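Local coordinates for protein thioesterase (Pseudomonas aeruginosa, PDB 3QY3) that probably hydrolyses the thioester bond of fatty acyl-CoA substrates, as a member of the hotdog-fold thioesterases, at residues Ala59-Phe64 against Ile69-Ala74. Numbering follows the deposited sequence.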
loop_
_atom_site.group_PDB
_atom_site.type_symbol
_atom_site.label_atom_id
_atom_site.label_comp_id
_atom_site.label_asym_id
_atom_site.label_seq_id
_atom_site.Cartn_x
_atom_site.Cartn_y
_atom_site.Cartn_z
ATOM N N ALA A 59 -5.396 -14.575 -2.052
ATOM C CA ALA A 59 -5.855 -15.964 -1.952
ATOM C C ALA A 59 -6.873 -16.228 -3.050
ATOM O O ALA A 59 -6.807 -17.286 -3.734
ATOM C CB ALA A 59 -6.429 -16.250 -0.593
ATOM N N ARG A 60 -7.844 -15.311 -3.245
ATOM C CA ARG A 60 -8.827 -15.511 -4.342
ATOM C C ARG A 60 -8.190 -15.502 -5.701
ATOM O O ARG A 60 -8.516 -16.334 -6.590
ATOM C CB ARG A 60 -9.945 -14.440 -4.396
ATOM C CG ARG A 60 -10.809 -14.310 -3.239
ATOM C CD ARG A 60 -11.953 -13.291 -3.593
ATOM N NE ARG A 60 -11.512 -11.917 -3.945
ATOM C CZ ARG A 60 -11.233 -10.970 -3.052
ATOM N NH1 ARG A 60 -10.911 -9.787 -3.474
ATOM N NH2 ARG A 60 -11.221 -11.232 -1.738
ATOM N N VAL A 61 -7.246 -14.574 -5.930
ATOM C CA VAL A 61 -6.525 -14.558 -7.207
ATOM C C VAL A 61 -5.807 -15.875 -7.473
ATOM O O VAL A 61 -5.927 -16.427 -8.560
ATOM C CB VAL A 61 -5.551 -13.324 -7.282
ATOM C CG1 VAL A 61 -4.588 -13.425 -8.462
ATOM C CG2 VAL A 61 -6.398 -12.037 -7.371
ATOM N N ALA A 62 -5.170 -16.436 -6.456
ATOM C CA ALA A 62 -4.509 -17.750 -6.598
ATOM C C ALA A 62 -5.482 -18.869 -6.900
ATOM O O ALA A 62 -5.234 -19.692 -7.811
ATOM C CB ALA A 62 -3.708 -18.058 -5.309
ATOM N N TRP A 63 -6.627 -18.906 -6.198
ATOM C CA TRP A 63 -7.716 -19.857 -6.505
ATOM C C TRP A 63 -8.203 -19.689 -7.954
ATOM O O TRP A 63 -8.293 -20.689 -8.716
ATOM C CB TRP A 63 -8.892 -19.725 -5.566
ATOM C CG TRP A 63 -9.980 -20.673 -5.828
ATOM C CD1 TRP A 63 -9.867 -22.049 -5.951
ATOM C CD2 TRP A 63 -11.351 -20.376 -5.963
ATOM N NE1 TRP A 63 -11.101 -22.611 -6.185
ATOM C CE2 TRP A 63 -12.029 -21.605 -6.212
ATOM C CE3 TRP A 63 -12.087 -19.188 -5.970
ATOM C CZ2 TRP A 63 -13.415 -21.666 -6.436
ATOM C CZ3 TRP A 63 -13.449 -19.268 -6.198
ATOM C CH2 TRP A 63 -14.098 -20.491 -6.423
ATOM N N PHE A 64 -8.513 -18.452 -8.337
ATOM C CA PHE A 64 -8.896 -18.183 -9.701
ATOM C C PHE A 64 -7.835 -18.686 -10.701
ATOM O O PHE A 64 -8.204 -19.265 -11.765
ATOM C CB PHE A 64 -9.179 -16.704 -9.944
ATOM C CG PHE A 64 -10.357 -16.157 -9.207
ATOM C CD1 PHE A 64 -11.456 -16.920 -8.883
ATOM C CD2 PHE A 64 -10.378 -14.824 -8.882
ATOM C CE1 PHE A 64 -12.542 -16.352 -8.215
ATOM C CE2 PHE A 64 -11.462 -14.286 -8.246
ATOM C CZ PHE A 64 -12.515 -15.069 -7.897
ATOM N N ILE A 69 -8.985 -18.744 -14.518
ATOM C CA ILE A 69 -9.606 -17.410 -14.478
ATOM C C ILE A 69 -8.444 -16.428 -14.229
ATOM O O ILE A 69 -7.885 -16.386 -13.133
ATOM C CB ILE A 69 -10.653 -17.324 -13.294
ATOM C CG1 ILE A 69 -11.884 -18.161 -13.614
ATOM C CG2 ILE A 69 -11.059 -15.897 -13.023
ATOM C CD1 ILE A 69 -12.590 -18.672 -12.389
ATOM N N ASP A 70 -8.003 -15.705 -15.250
ATOM C CA ASP A 70 -6.709 -15.024 -15.095
ATOM C C ASP A 70 -6.781 -13.523 -14.754
ATOM O O ASP A 70 -5.744 -12.927 -14.370
ATOM C CB ASP A 70 -5.770 -15.320 -16.275
ATOM C CG ASP A 70 -5.215 -16.755 -16.249
ATOM O OD1 ASP A 70 -4.966 -17.331 -15.131
ATOM O OD2 ASP A 70 -5.015 -17.296 -17.368
ATOM N N LEU A 71 -7.981 -12.932 -14.880
ATOM C CA LEU A 71 -8.263 -11.556 -14.422
ATOM C C LEU A 71 -7.598 -10.506 -15.335
ATOM O O LEU A 71 -7.818 -9.300 -15.160
ATOM C CB LEU A 71 -7.876 -11.346 -12.945
ATOM C CG LEU A 71 -8.462 -12.334 -11.917
ATOM C CD1 LEU A 71 -8.183 -11.875 -10.483
ATOM C CD2 LEU A 71 -9.949 -12.581 -12.073
ATOM N N GLU A 72 -6.932 -11.029 -16.370
ATOM C CA GLU A 72 -5.986 -10.348 -17.250
ATOM C C GLU A 72 -6.713 -9.603 -18.360
ATOM O O GLU A 72 -6.203 -9.515 -19.480
ATOM C CB GLU A 72 -5.047 -11.410 -17.873
ATOM C CG GLU A 72 -3.555 -11.039 -17.950
ATOM C CD GLU A 72 -2.637 -12.252 -17.693
ATOM O OE1 GLU A 72 -2.882 -13.353 -18.273
ATOM O OE2 GLU A 72 -1.667 -12.099 -16.905
ATOM N N GLY A 73 -7.899 -9.074 -18.050
ATOM C CA GLY A 73 -8.666 -8.289 -19.015
ATOM C C GLY A 73 -9.704 -9.088 -19.773
ATOM O O GLY A 73 -10.055 -8.739 -20.908
ATOM N N ALA A 74 -10.204 -10.155 -19.151
ATOM C CA ALA A 74 -11.285 -10.954 -19.726
ATOM C C ALA A 74 -12.571 -10.138 -19.829
ATOM O O ALA A 74 -12.828 -9.248 -19.026
ATOM C CB ALA A 74 -11.526 -12.234 -18.892
HETATM O O HOH W 1 -5.674 -15.352 -11.173
#
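F64 and I69 show how a chain leaving a helix can be folded back against the last turns with few polar bonds and a small apolar cluster. One direct hydrogen bond links the two segments: I69 N donates to F64 O at 2.9 Å, bent to 145° at the hydrogen and arriving from above the carbonyl plane. A bridging water adds a second polar link, giving one hydrogen to V61 O (2.8 Å) and the other to I69 O (3.1 Å), so that a carbonyl one turn back in the helix is also tied to the departing chain.

Apolar contacts fill in beside these bonds. With CG1 of I69 beside the backbone N (chi1 -71°), the branch methyl CG2 points away from that N and comes obliquely onto F64 at CB (3.7 Å) and the adjoining ring carbon CG. L71 crosses F64 at about a right angle; both its methyls meet F64 CD2, and CD1 also reaches V61 CG2 at 3.6 Å. L71 has a left-handed backbone (phi 72°), and its CB is directed at the helix. P78 of strand 76-87 touches F64, I69 and L71, and Y44 of a third subunit packs on L71. Here the C-terminal end of the central helix of a hotdog fold, lying across its curved antiparallel sheet, is joined to the loop leading into strand 76-87.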